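Local coordinates for competence damage-inducible protein A (PDB 5VU3) that is of unknown function but belongs to the CinA family, some of whose members are nicotinamide-nucleotide amidases, at residues Phe130-Gly135 and Glu139-Leu144; Arg24-Gly29 and Thr53-Asp58; Ala15-Lys20 and Ala156-Leu161; Arg71-Ser76 and Ala95-Asp100. All coordinates share one frame; numbering follows the deposited sequence.

In the fold
The four contacts hold together a three-layer alpha/beta domain built on one mixed sheet. Contact 1 is the hairpin 127-134/137-144 at one edge of that sheet. Contact 3 packs helices 14-28 and 149-167 on one of its faces and touches contact 1, their centres about 14 Å apart; contact 4 lies on the other face, its centre about 23 Å from that of contact 3. Contact 2 shares helix 14-28 with contact 3 and packs it against the turn that leads into strand 57-63, the opposite edge strand. Along the chain, contacts 2, 4 and 1 follow in that order, all enclosed by contact 3, which brings the two ends of the domain together. Contacts 2 and 4 also touch the second subunit.

Contact 1: Phe130-Gly135 and Glu139-Leu144; sequences FAWNIG and ETSRVL
Glu-139 O is met by three groups of the neighbouring strand. The backbone N of Trp-132 gives it a nearly straight hydrogen bond (2.8 Å from N to O, 171° at the hydrogen), Ala-131 CA adds a CA-H...O contact at 3.3 Å, and Trp-132 CE3 comes in with the edge of its ring. The return bond, Glu-139 N to Trp-132 O, completes one hydrogen-bonded pair; Phe-130 and Ser-141 form the next, with Phe-130 N 2.9 Å from Ser-141 O. Between them sits the non-hydrogen-bonded pair Ala-131 and Thr-140, whose CB and CG2 meet at 3.9 Å on the side facing helix 88-101, where Thr-140 OG1 bonds to Glu-88. This is an antiparallel beta hairpin, its second strand the last of the sheet within the chain.

Phe-130, Trp-132 and Ser-141 share the face beneath helix 149-167. Trp-132 has CG beside its backbone N (chi1 -56°), which lays the indole over the backbone of Phe-130, whose carbonyl carbon faces the ring near its rim, and brings its benzo edge to the serine: CH2 stands 3.2 Å from Ser-141 OG, near the ring plane. That hydroxyl is hydrogen-bonded to Tyr-159 OH, and the indole NE1 to Ser-160 O, so the helix fixes both partners. Farther along, Phe-130 CE1 touches Val-143 CG2 at 3.9 Å, the two side chains meeting at a slant.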
loop_
_atom_site.group_PDB
_atom_site.type_symbol
_atom_site.label_atom_id
_atom_site.label_comp_id
_atom_site.label_asym_id
_atom_site.label_seq_id
_atom_site.Cartn_x
_atom_site.Cartn_y
_atom_site.Cartn_z
ATOM N N PHE A 130 -8.734 -4.606 -14.171
ATOM C CA PHE A 130 -7.975 -5.545 -13.358
ATOM C C PHE A 130 -7.076 -6.382 -14.250
ATOM O O PHE A 130 -7.465 -6.745 -15.360
ATOM C CB PHE A 130 -8.913 -6.484 -12.576
ATOM C CG PHE A 130 -9.842 -5.770 -11.639
ATOM C CD1 PHE A 130 -11.029 -5.233 -12.096
ATOM C CD2 PHE A 130 -9.522 -5.641 -10.296
ATOM C CE1 PHE A 130 -11.886 -4.567 -11.226
ATOM C CE2 PHE A 130 -10.367 -4.977 -9.429
ATOM C CZ PHE A 130 -11.551 -4.448 -9.889
ATOM N N ALA A 131 -5.878 -6.692 -13.761
ATOM C CA ALA A 131 -5.020 -7.680 -14.395
ATOM C C ALA A 131 -4.548 -8.674 -13.343
ATOM O O ALA A 131 -4.169 -8.288 -12.230
ATOM C CB ALA A 131 -3.807 -7.037 -15.095
ATOM N N TRP A 132 -4.583 -9.956 -13.700
ATOM C CA TRP A 132 -3.988 -11.013 -12.893
ATOM C C TRP A 132 -2.939 -11.703 -13.754
ATOM O O TRP A 132 -3.273 -12.295 -14.784
ATOM C CB TRP A 132 -5.035 -12.023 -12.408
ATOM C CG TRP A 132 -6.202 -11.452 -11.626
ATOM C CD1 TRP A 132 -6.324 -11.380 -10.263
ATOM C CD2 TRP A 132 -7.416 -10.903 -12.165
ATOM N NE1 TRP A 132 -7.537 -10.814 -9.924
ATOM C CE2 TRP A 132 -8.227 -10.522 -11.074
ATOM C CE3 TRP A 132 -7.902 -10.709 -13.462
ATOM C CZ2 TRP A 132 -9.485 -9.942 -11.245
ATOM C CZ3 TRP A 132 -9.153 -10.134 -13.628
ATOM C CH2 TRP A 132 -9.931 -9.763 -12.527
ATOM N N ASN A 133 -1.680 -11.602 -13.348
ATOM C CA ASN A 133 -0.568 -12.267 -14.017
ATOM C C ASN A 133 -0.145 -13.434 -13.132
ATOM O O ASN A 133 0.344 -13.230 -12.015
ATOM C CB ASN A 133 0.585 -11.290 -14.263
ATOM C CG ASN A 133 1.739 -11.919 -15.013
ATOM O OD1 ASN A 133 2.095 -13.069 -14.765
ATOM N ND2 ASN A 133 2.351 -11.160 -15.922
ATOM N N ILE A 134 -0.342 -14.650 -13.627
ATOM C CA ILE A 134 0.025 -15.863 -12.914
ATOM C C ILE A 134 1.135 -16.533 -13.707
ATOM O O ILE A 134 0.886 -17.109 -14.772
ATOM C CB ILE A 134 -1.169 -16.809 -12.732
ATOM C CG1 ILE A 134 -2.196 -16.206 -11.770
ATOM C CG2 ILE A 134 -0.691 -18.141 -12.204
ATOM C CD1 ILE A 134 -3.553 -16.888 -11.814
ATOM N N GLY A 135 2.361 -16.456 -13.202
ATOM C CA GLY A 135 3.477 -17.108 -13.873
ATOM C C GLY A 135 3.740 -16.624 -15.285
ATOM O O GLY A 135 4.291 -17.377 -16.095
ATOM N N GLU A 139 -4.642 -12.471 -17.324
ATOM C CA GLU A 139 -6.057 -12.272 -17.591
ATOM C C GLU A 139 -6.462 -10.889 -17.098
ATOM O O GLU A 139 -5.931 -10.392 -16.101
ATOM C CB GLU A 139 -6.915 -13.340 -16.907
ATOM C CG GLU A 139 -8.358 -13.316 -17.373
ATOM C CD GLU A 139 -8.582 -14.144 -18.620
ATOM O OE1 GLU A 139 -7.590 -14.644 -19.200
ATOM O OE2 GLU A 139 -9.753 -14.260 -19.044
ATOM N N THR A 140 -7.407 -10.266 -17.799
ATOM C CA THR A 140 -7.849 -8.925 -17.454
ATOM C C THR A 140 -9.369 -8.851 -17.440
ATOM O O THR A 140 -10.066 -9.707 -18.002
ATOM C CB THR A 140 -7.301 -7.874 -18.435
ATOM O OG1 THR A 140 -7.750 -8.189 -19.756
ATOM C CG2 THR A 140 -5.774 -7.846 -18.409
ATOM N N SER A 141 -9.880 -7.795 -16.815
ATOM C CA SER A 141 -11.310 -7.532 -16.868
ATOM C C SER A 141 -11.560 -6.044 -16.689
ATOM O O SER A 141 -10.704 -5.296 -16.208
ATOM C CB SER A 141 -12.070 -8.325 -15.801
ATOM O OG SER A 141 -11.667 -7.911 -14.518
ATOM N N ARG A 142 -12.762 -5.630 -17.076
ATOM C CA ARG A 142 -13.212 -4.249 -16.973
ATOM C C ARG A 142 -14.557 -4.267 -16.267
ATOM O O ARG A 142 -15.483 -4.941 -16.726
ATOM C CB ARG A 142 -13.331 -3.607 -18.361
ATOM C CG ARG A 142 -13.948 -2.222 -18.353
ATOM C CD ARG A 142 -14.114 -1.697 -19.775
ATOM N NE ARG A 142 -12.849 -1.215 -20.316
ATOM C CZ ARG A 142 -12.429 0.043 -20.223
ATOM N NH1 ARG A 142 -13.184 0.952 -19.616
ATOM N NH2 ARG A 142 -11.257 0.393 -20.742
ATOM N N VAL A 143 -14.662 -3.553 -15.145
ATOM C CA VAL A 143 -15.838 -3.630 -14.283
ATOM C C VAL A 143 -16.343 -2.229 -13.975
ATOM O O VAL A 143 -15.553 -1.295 -13.796
ATOM C CB VAL A 143 -15.535 -4.384 -12.971
ATOM C CG1 VAL A 143 -16.797 -4.515 -12.119
ATOM C CG2 VAL A 143 -14.938 -5.756 -13.254
ATOM N N LEU A 144 -17.665 -2.081 -13.920
ATOM C CA LEU A 144 -18.298 -0.871 -13.420
ATOM C C LEU A 144 -18.913 -1.179 -12.062
ATOM O O LEU A 144 -19.811 -2.022 -11.970
ATOM C CB LEU A 144 -19.367 -0.363 -14.382
ATOM C CG LEU A 144 -20.170 0.810 -13.826
ATOM C CD1 LEU A 144 -19.298 2.056 -13.794
ATOM C CD2 LEU A 144 -21.424 1.061 -14.653
#

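Contact 2: Arg24-Gly29 and Thr53-Asp58; sequences RLIDAG and TADFYD. With ACT (acetate ion), chain I.
Leu-25 and Ile-26, from the last turns of helix 14-28, pack against Phe-56. The tight part is wholly apolar: Leu-25 CD1 lies 3.6 Å from Phe-56 CD1, the two side chains crossing at about a right angle, while Ile-26 CD1 reaches the other ortho carbon, CD2, at 3.9 Å. The phenyl group stands between its own backbone N and carbonyl carbon (chi1 69°), a setting that turns it back over the short 3-10 segment 53-55. There Thr-53 O lies above one ring face, offset toward the rim, and takes hydrogen bonds from both Phe-56 N and Tyr-57 N. Leu-30, Leu-32 and Leu-168 close in on Leu-25.

Toward solvent the contact thins out. Ile-26 CD1 still rests on the CB of exposed Asp-55, at 3.7 Å, alongside Asn-52. On the helix, Arg-24 plays no part in this packing; its NE bonds to Ser-169 OG, and NH1 and NH2 share two weak, bent hydrogen bonds to one oxygen of an acetate probably picked up from the crystallisation liquor, each 3.3 Å from ACT O.

Gly-29, with positive phi, finishes the helix in a Schellman motif. The segment opposite is the return leg of the beta-alpha-beta crossover that runs from strand 32-37 through helix 42-49 to strand 57-63, a hallmark of alpha/beta folds.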
loop_
_atom_site.group_PDB
_atom_site.type_symbol
_atom_site.label_atom_id
_atom_site.label_comp_id
_atom_site.label_asym_id
_atom_site.label_seq_id
_atom_site.Cartn_x
_atom_site.Cartn_y
_atom_site.Cartn_z
ATOM N N ARG A 24 -3.651 -21.347 -0.894
ATOM C CA ARG A 24 -3.298 -21.744 -2.257
ATOM C C ARG A 24 -1.864 -21.359 -2.587
ATOM O O ARG A 24 -1.103 -22.158 -3.147
ATOM C CB ARG A 24 -4.244 -21.107 -3.274
ATOM C CG ARG A 24 -5.716 -21.169 -2.938
ATOM C CD ARG A 24 -6.364 -22.434 -3.462
ATOM N NE ARG A 24 -7.824 -22.339 -3.472
ATOM C CZ ARG A 24 -8.583 -22.285 -2.380
ATOM N NH1 ARG A 24 -8.030 -22.309 -1.172
ATOM N NH2 ARG A 24 -9.901 -22.207 -2.496
ATOM N N LEU A 25 -1.484 -20.122 -2.266
ATOM C CA LEU A 25 -0.156 -19.646 -2.633
ATOM C C LEU A 25 0.928 -20.387 -1.863
ATOM O O LEU A 25 1.926 -20.828 -2.450
ATOM C CB LEU A 25 -0.060 -18.142 -2.394
ATOM C CG LEU A 25 -0.900 -17.294 -3.348
ATOM C CD1 LEU A 25 -0.897 -15.840 -2.916
ATOM C CD2 LEU A 25 -0.402 -17.443 -4.775
ATOM N N ILE A 26 0.746 -20.541 -0.551
ATOM C CA ILE A 26 1.752 -21.211 0.263
ATOM C C ILE A 26 1.895 -22.670 -0.155
ATOM O O ILE A 26 3.016 -23.173 -0.313
ATOM C CB ILE A 26 1.407 -21.067 1.757
ATOM C CG1 ILE A 26 1.542 -19.604 2.196
ATOM C CG2 ILE A 26 2.283 -21.972 2.611
ATOM C CD1 ILE A 26 0.926 -19.310 3.557
ATOM N N ASP A 27 0.770 -23.366 -0.366
ATOM C CA ASP A 27 0.837 -24.761 -0.798
ATOM C C ASP A 27 1.590 -24.899 -2.114
ATOM O O ASP A 27 2.330 -25.868 -2.318
ATOM C CB ASP A 27 -0.566 -25.357 -0.941
ATOM C CG ASP A 27 -1.275 -25.526 0.386
ATOM O OD1 ASP A 27 -2.477 -25.874 0.372
ATOM O OD2 ASP A 27 -0.641 -25.297 1.440
ATOM N N ALA A 28 1.414 -23.942 -3.019
ATOM C CA ALA A 28 2.036 -23.994 -4.336
ATOM C C ALA A 28 3.441 -23.400 -4.362
ATOM O O ALA A 28 4.093 -23.442 -5.412
ATOM C CB ALA A 28 1.152 -23.270 -5.357
ATOM N N GLY A 29 3.917 -22.848 -3.247
ATOM C CA GLY A 29 5.220 -22.212 -3.225
ATOM C C GLY A 29 5.299 -20.925 -4.017
ATOM O O GLY A 29 6.351 -20.618 -4.587
ATOM N N THR A 53 0.928 -13.826 6.199
ATOM C CA THR A 53 1.268 -12.935 5.086
ATOM C C THR A 53 2.750 -12.980 4.726
ATOM O O THR A 53 3.106 -12.847 3.548
ATOM C CB THR A 53 0.850 -11.493 5.420
ATOM O OG1 THR A 53 1.155 -10.632 4.308
ATOM C CG2 THR A 53 1.572 -10.994 6.659
ATOM N N ALA A 54 3.625 -13.177 5.715
ATOM C CA ALA A 54 5.060 -13.205 5.459
ATOM C C ALA A 54 5.465 -14.347 4.542
ATOM O O ALA A 54 6.533 -14.279 3.922
ATOM C CB ALA A 54 5.828 -13.316 6.776
ATOM N N ASP A 55 4.638 -15.384 4.441
ATOM C CA ASP A 55 4.956 -16.586 3.683
ATOM C C ASP A 55 4.558 -16.506 2.211
ATOM O O ASP A 55 4.853 -17.446 1.459
ATOM C CB ASP A 55 4.268 -17.796 4.328
ATOM C CG ASP A 55 4.883 -18.179 5.661
ATOM O OD1 ASP A 55 6.099 -17.954 5.841
ATOM O OD2 ASP A 55 4.154 -18.714 6.526
ATOM N N PHE A 56 3.896 -15.431 1.775
ATOM C CA PHE A 56 3.434 -15.385 0.390
ATOM C C PHE A 56 3.336 -13.975 -0.182
ATOM O O PHE A 56 3.177 -13.814 -1.398
ATOM C CB PHE A 56 2.071 -16.086 0.258
ATOM C CG PHE A 56 0.929 -15.350 0.921
ATOM C CD1 PHE A 56 0.187 -14.404 0.224
ATOM C CD2 PHE A 56 0.596 -15.612 2.241
ATOM C CE1 PHE A 56 -0.847 -13.720 0.835
ATOM C CE2 PHE A 56 -0.445 -14.941 2.855
ATOM C CZ PHE A 56 -1.164 -13.997 2.157
ATOM N N TYR A 57 3.407 -12.944 0.660
ATOM C CA TYR A 57 3.239 -11.577 0.187
ATOM C C TYR A 57 4.422 -10.742 0.645
ATOM O O TYR A 57 4.797 -10.778 1.821
ATOM C CB TYR A 57 1.916 -10.969 0.682
ATOM C CG TYR A 57 1.603 -9.596 0.112
ATOM C CD1 TYR A 57 1.447 -8.501 0.946
ATOM C CD2 TYR A 57 1.451 -9.401 -1.260
ATOM C CE1 TYR A 57 1.162 -7.238 0.436
ATOM C CE2 TYR A 57 1.168 -8.141 -1.782
ATOM C CZ TYR A 57 1.013 -7.066 -0.923
ATOM O OH TYR A 57 0.723 -5.813 -1.421
ATOM N N ASP A 58 5.014 -10.001 -0.292
ATOM C CA ASP A 58 6.190 -9.190 0.001
ATOM C C ASP A 58 5.949 -7.735 -0.411
ATOM O O ASP A 58 5.875 -6.870 0.462
ATOM C CB ASP A 58 7.418 -9.780 -0.696
ATOM C CG ASP A 58 8.719 -9.126 -0.261
ATOM O OD1 ASP A 58 8.688 -8.229 0.604
ATOM O OD2 ASP A 58 9.785 -9.514 -0.785
HETATM C C ACT I . -10.716 -23.927 1.649
HETATM O O ACT I . -10.648 -23.619 0.427
HETATM O OXT ACT I . -10.086 -24.827 2.269
HETATM C CH3 ACT I . -11.721 -23.079 2.492
#

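Contact 3: Ala15-Lys20 and Ala156-Leu161; sequences AELTKK and AVHYSL
Leu-17 presses a methyl group onto the ring of His-158. This CH-pi contact is the one aromatic interaction between the segments: Leu-17 CD1 sits 3.8 Å from the centroid of the His-158 ring, 20° off the normal, and is displaced toward the CD2 and NE2 side. The imidazole reaches it because CG is anti to the backbone N (chi1 178°), sending the ring out across the gap between the helices. NE2 is hydrogen-bonded to Ile-12 O, just ahead of helix 14-28, and that bond helps to fix how the ring is turned.

The rest of the meeting is aliphatic. The same Leu-17 CD1 comes within 4.0 Å of Leu-161 CB, one turn farther along from the histidine, and Thr-18 CG2 approaches Leu-161 CD1 at 3.9 Å. One methyl of Leu-17 thus touches both His-158 and Leu-161.

Polar groups are satisfied away from this seam. Thr-18 OG1 bonds to Glu-50, and Ser-160 OG turns back to its own helix, 2.9 Å from Val-157 O, which also accepts Leu-161 N from the same face of its plane.

The two helix segments run in the same general direction, crossing at 28° with axes 10.0 Å apart. Leu-161 continues inward onto Leu-43 and Leu-47 of helix 42-49, while Ala-156 and Ser-160 face Phe-130 of strand 127-134, seating helix 149-167 on the sheet.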
loop_
_atom_site.group_PDB
_atom_site.type_symbol
_atom_site.label_atom_id
_atom_site.label_comp_id
_atom_site.label_asym_id
_atom_site.label_seq_id
_atom_site.Cartn_x
_atom_site.Cartn_y
_atom_site.Cartn_z
ATOM N N ALA A 15 -11.481 -11.149 4.430
ATOM C CA ALA A 15 -10.639 -11.940 5.326
ATOM C C ALA A 15 -10.722 -13.428 5.007
ATOM O O ALA A 15 -9.711 -14.140 5.061
ATOM C CB ALA A 15 -11.032 -11.688 6.784
ATOM N N GLU A 16 -11.918 -13.923 4.684
ATOM C CA GLU A 16 -12.039 -15.310 4.252
ATOM C C GLU A 16 -11.260 -15.554 2.964
ATOM O O GLU A 16 -10.632 -16.610 2.792
ATOM C CB GLU A 16 -13.511 -15.661 4.052
ATOM C CG GLU A 16 -14.297 -15.908 5.333
ATOM C CD GLU A 16 -15.748 -16.240 5.048
ATOM O OE1 GLU A 16 -16.135 -17.412 5.240
ATOM O OE2 GLU A 16 -16.494 -15.325 4.621
ATOM N N LEU A 17 -11.307 -14.591 2.045
ATOM C CA LEU A 17 -10.621 -14.723 0.761
ATOM C C LEU A 17 -9.106 -14.711 0.933
ATOM O O LEU A 17 -8.394 -15.481 0.280
ATOM C CB LEU A 17 -11.061 -13.597 -0.176
ATOM C CG LEU A 17 -12.472 -13.664 -0.750
ATOM C CD1 LEU A 17 -12.781 -12.386 -1.550
ATOM C CD2 LEU A 17 -12.624 -14.899 -1.638
ATOM N N THR A 18 -8.586 -13.817 1.780
ATOM C CA THR A 18 -7.136 -13.781 1.950
ATOM C C THR A 18 -6.636 -15.022 2.683
ATOM O O THR A 18 -5.517 -15.488 2.426
ATOM C CB THR A 18 -6.698 -12.499 2.669
ATOM O OG1 THR A 18 -7.266 -12.439 3.987
ATOM C CG2 THR A 18 -7.109 -11.259 1.863
ATOM N N LYS A 19 -7.455 -15.594 3.565
ATOM C CA LYS A 19 -7.098 -16.884 4.153
ATOM C C LYS A 19 -7.070 -17.981 3.092
ATOM O O LYS A 19 -6.127 -18.785 3.038
ATOM C CB LYS A 19 -8.073 -17.240 5.273
ATOM C CG LYS A 19 -7.747 -18.536 5.986
ATOM C CD LYS A 19 -8.699 -18.747 7.153
ATOM C CE LYS A 19 -8.324 -19.966 7.972
ATOM N NZ LYS A 19 -9.322 -20.189 9.055
ATOM N N LYS A 20 -8.094 -18.026 2.234
ATOM C CA LYS A 20 -8.107 -18.996 1.141
ATOM C C LYS A 20 -6.904 -18.802 0.227
ATOM O O LYS A 20 -6.241 -19.768 -0.172
ATOM C CB LYS A 20 -9.398 -18.862 0.334
ATOM C CG LYS A 20 -10.585 -19.666 0.834
ATOM C CD LYS A 20 -11.883 -19.050 0.324
ATOM C CE LYS A 20 -12.938 -20.101 0.016
ATOM N NZ LYS A 20 -12.883 -20.527 -1.412
ATOM N N ALA A 156 -13.874 -3.349 -5.319
ATOM C CA ALA A 156 -12.771 -3.684 -6.217
ATOM C C ALA A 156 -11.746 -4.566 -5.519
ATOM O O ALA A 156 -11.231 -5.521 -6.113
ATOM C CB ALA A 156 -12.113 -2.413 -6.746
ATOM N N VAL A 157 -11.440 -4.263 -4.257
ATOM C CA VAL A 157 -10.515 -5.097 -3.495
ATOM C C VAL A 157 -11.054 -6.516 -3.380
ATOM O O VAL A 157 -10.338 -7.495 -3.633
ATOM C CB VAL A 157 -10.248 -4.474 -2.114
ATOM C CG1 VAL A 157 -9.558 -5.488 -1.188
ATOM C CG2 VAL A 157 -9.393 -3.218 -2.264
ATOM N N HIS A 158 -12.312 -6.644 -3.031
ATOM C CA HIS A 158 -12.938 -7.947 -2.912
ATOM C C HIS A 158 -12.926 -8.686 -4.227
ATOM O O HIS A 158 -12.589 -9.806 -4.289
ATOM C CB HIS A 158 -14.355 -7.825 -2.355
ATOM C CG HIS A 158 -15.106 -9.118 -2.230
ATOM N ND1 HIS A 158 -15.680 -9.752 -3.293
ATOM C CD2 HIS A 158 -15.380 -9.882 -1.154
ATOM C CE1 HIS A 158 -16.285 -10.842 -2.878
ATOM N NE2 HIS A 158 -16.105 -10.950 -1.585
ATOM N N TYR A 159 -13.297 -7.992 -5.277
ATOM C CA TYR A 159 -13.367 -8.620 -6.593
ATOM C C TYR A 159 -11.995 -9.120 -7.047
ATOM O O TYR A 159 -11.881 -10.238 -7.564
ATOM C CB TYR A 159 -13.965 -7.634 -7.604
ATOM C CG TYR A 159 -13.933 -8.094 -9.046
ATOM C CD1 TYR A 159 -14.989 -8.816 -9.596
ATOM C CD2 TYR A 159 -12.857 -7.778 -9.871
ATOM C CE1 TYR A 159 -14.962 -9.232 -10.921
ATOM C CE2 TYR A 159 -12.823 -8.184 -11.189
ATOM C CZ TYR A 159 -13.871 -8.910 -11.710
ATOM O OH TYR A 159 -13.818 -9.308 -13.024
ATOM N N SER A 160 -10.938 -8.323 -6.844
ATOM C CA SER A 160 -9.609 -8.754 -7.278
ATOM C C SER A 160 -9.189 -10.029 -6.563
ATOM O O SER A 160 -8.588 -10.925 -7.171
ATOM C CB SER A 160 -8.572 -7.647 -7.048
ATOM O OG SER A 160 -8.290 -7.456 -5.665
ATOM N N LEU A 161 -9.524 -10.140 -5.273
ATOM C CA LEU A 161 -9.135 -11.310 -4.496
ATOM C C LEU A 161 -9.976 -12.526 -4.858
ATOM O O LEU A 161 -9.450 -13.641 -4.964
ATOM C CB LEU A 161 -9.268 -10.999 -3.002
ATOM C CG LEU A 161 -8.252 -9.973 -2.482
ATOM C CD1 LEU A 161 -8.722 -9.378 -1.145
ATOM C CD2 LEU A 161 -6.881 -10.629 -2.335
#

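Contact 4: Arg71-Ser76 and Ala95-Asp100; sequences RILGVS and AASIRD
The flat group here is the carbonyl of Leu-73, and Ser-97 OG stands over one of its faces. The hydroxyl is 3.0 Å from Leu-73 O but well above the carbonyl plane, drawn back toward Leu-73 CA, so the hydrogen bond is at most weak. Ser-97 CB also crowds the oxygen, at 3.1 Å from Leu-73 O. With OG anti to the backbone N (chi1 168°), the serine side chain leans out from helix 88-101 to the backbone of Leu-73, just ahead of the turn at Gly-74.

The leucine side chain runs alongside the hydroxyl toward Ile-98. Its CD2 touches Ser-97 OG at 3.4 Å and goes on to Ile-98 CB at 4.0 Å, with Met-94 and Ile-101 of the same helix and Leu-61 of strand 57-63 also packed around it. Gly-74, with positive phi, then swings the chain into Val-75 and to Ser-76, which caps helix 77-83 and whose own backbone N bonds to Glu-93 OE1.

Arg-71 takes no part here; its NH2 bonds to Ile-101 O of the second subunit. Within the contact, burial of Leu-73 and Ile-98 probably supplies most of the hold, the serine adding only a poorly aimed polar touch.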
loop_
_atom_site.group_PDB
_atom_site.type_symbol
_atom_site.label_atom_id
_atom_site.label_comp_id
_atom_site.label_asym_id
_atom_site.label_seq_id
_atom_site.Cartn_x
_atom_site.Cartn_y
_atom_site.Cartn_z
ATOM N N ARG A 71 7.398 5.726 -15.152
ATOM C CA ARG A 71 8.765 5.735 -14.646
ATOM C C ARG A 71 9.060 4.516 -13.776
ATOM O O ARG A 71 10.126 3.898 -13.910
ATOM C CB ARG A 71 9.002 7.027 -13.870
ATOM C CG ARG A 71 10.447 7.446 -13.753
ATOM C CD ARG A 71 10.548 8.685 -12.880
ATOM N NE ARG A 71 9.804 8.513 -11.635
ATOM C CZ ARG A 71 8.642 9.105 -11.374
ATOM N NH1 ARG A 71 8.099 9.916 -12.276
ATOM N NH2 ARG A 71 8.024 8.882 -10.219
ATOM N N ILE A 72 8.135 4.151 -12.888
ATOM C CA ILE A 72 8.374 3.041 -11.969
ATOM C C ILE A 72 8.056 1.707 -12.629
ATOM O O ILE A 72 8.818 0.742 -12.513
ATOM C CB ILE A 72 7.559 3.221 -10.676
ATOM C CG1 ILE A 72 7.895 4.550 -9.999
ATOM C CG2 ILE A 72 7.805 2.046 -9.730
ATOM C CD1 ILE A 72 7.072 4.814 -8.762
ATOM N N LEU A 73 6.921 1.628 -13.316
ATOM C CA LEU A 73 6.427 0.377 -13.863
ATOM C C LEU A 73 6.637 0.253 -15.365
ATOM O O LEU A 73 6.185 -0.730 -15.957
ATOM C CB LEU A 73 4.941 0.215 -13.534
ATOM C CG LEU A 73 4.588 -0.036 -12.064
ATOM C CD1 LEU A 73 3.079 -0.056 -11.852
ATOM C CD2 LEU A 73 5.218 -1.335 -11.565
ATOM N N GLY A 74 7.298 1.216 -15.996
ATOM C CA GLY A 74 7.608 1.088 -17.410
ATOM C C GLY A 74 6.395 0.985 -18.304
ATOM O O GLY A 74 6.481 0.403 -19.392
ATOM N N VAL A 75 5.258 1.523 -17.870
ATOM C CA VAL A 75 4.089 1.586 -18.737
ATOM C C VAL A 75 4.398 2.495 -19.918
ATOM O O VAL A 75 4.936 3.598 -19.751
ATOM C CB VAL A 75 2.863 2.072 -17.949
ATOM C CG1 VAL A 75 1.700 2.384 -18.895
ATOM C CG2 VAL A 75 2.458 1.031 -16.894
ATOM N N SER A 76 4.076 2.025 -21.120
ATOM C CA SER A 76 4.394 2.765 -22.331
ATOM C C SER A 76 3.555 4.036 -22.428
ATOM O O SER A 76 2.335 3.986 -22.241
ATOM C CB SER A 76 4.155 1.889 -23.556
ATOM O OG SER A 76 4.095 2.681 -24.724
ATOM N N ALA A 95 0.900 -5.128 -14.284
ATOM C CA ALA A 95 1.025 -6.412 -13.604
ATOM C C ALA A 95 2.326 -7.114 -13.979
ATOM O O ALA A 95 2.974 -7.726 -13.125
ATOM C CB ALA A 95 -0.177 -7.297 -13.927
ATOM N N ALA A 96 2.716 -7.043 -15.253
ATOM C CA ALA A 96 3.957 -7.677 -15.681
ATOM C C ALA A 96 5.160 -7.032 -15.005
ATOM O O ALA A 96 6.084 -7.724 -14.562
ATOM C CB ALA A 96 4.090 -7.596 -17.205
ATOM N N SER A 97 5.164 -5.706 -14.919
ATOM C CA SER A 97 6.310 -5.002 -14.355
ATOM C C SER A 97 6.432 -5.243 -12.850
ATOM O O SER A 97 7.525 -5.534 -12.350
ATOM C CB SER A 97 6.197 -3.512 -14.658
ATOM O OG SER A 97 7.140 -2.771 -13.905
ATOM N N ILE A 98 5.328 -5.124 -12.105
ATOM C CA ILE A 98 5.440 -5.287 -10.651
ATOM C C ILE A 98 5.817 -6.722 -10.303
ATOM O O ILE A 98 6.545 -6.962 -9.333
ATOM C CB ILE A 98 4.151 -4.842 -9.932
ATOM C CG1 ILE A 98 4.375 -4.755 -8.415
ATOM C CG2 ILE A 98 2.981 -5.783 -10.238
ATOM C CD1 ILE A 98 5.442 -3.755 -7.995
ATOM N N ARG A 99 5.363 -7.689 -11.099
ATOM C CA ARG A 99 5.764 -9.075 -10.892
ATOM C C ARG A 99 7.277 -9.230 -11.009
ATOM O O ARG A 99 7.901 -9.957 -10.225
ATOM C CB ARG A 99 5.031 -9.968 -11.897
ATOM C CG ARG A 99 5.350 -11.436 -11.787
ATOM C CD ARG A 99 4.628 -12.252 -12.850
ATOM N NE ARG A 99 5.132 -13.621 -12.883
ATOM C CZ ARG A 99 6.041 -14.081 -13.738
ATOM N NH1 ARG A 99 6.555 -13.291 -14.670
ATOM N NH2 ARG A 99 6.435 -15.347 -13.663
ATOM N N ASP A 100 7.891 -8.530 -11.961
ATOM C CA ASP A 100 9.341 -8.607 -12.116
ATOM C C ASP A 100 10.065 -7.837 -11.015
ATOM O O ASP A 100 11.055 -8.320 -10.453
ATOM C CB ASP A 100 9.742 -8.073 -13.487
ATOM C CG ASP A 100 9.262 -8.956 -14.612
ATOM O OD1 ASP A 100 9.226 -10.194 -14.419
ATOM O OD2 ASP A 100 8.927 -8.409 -15.686
#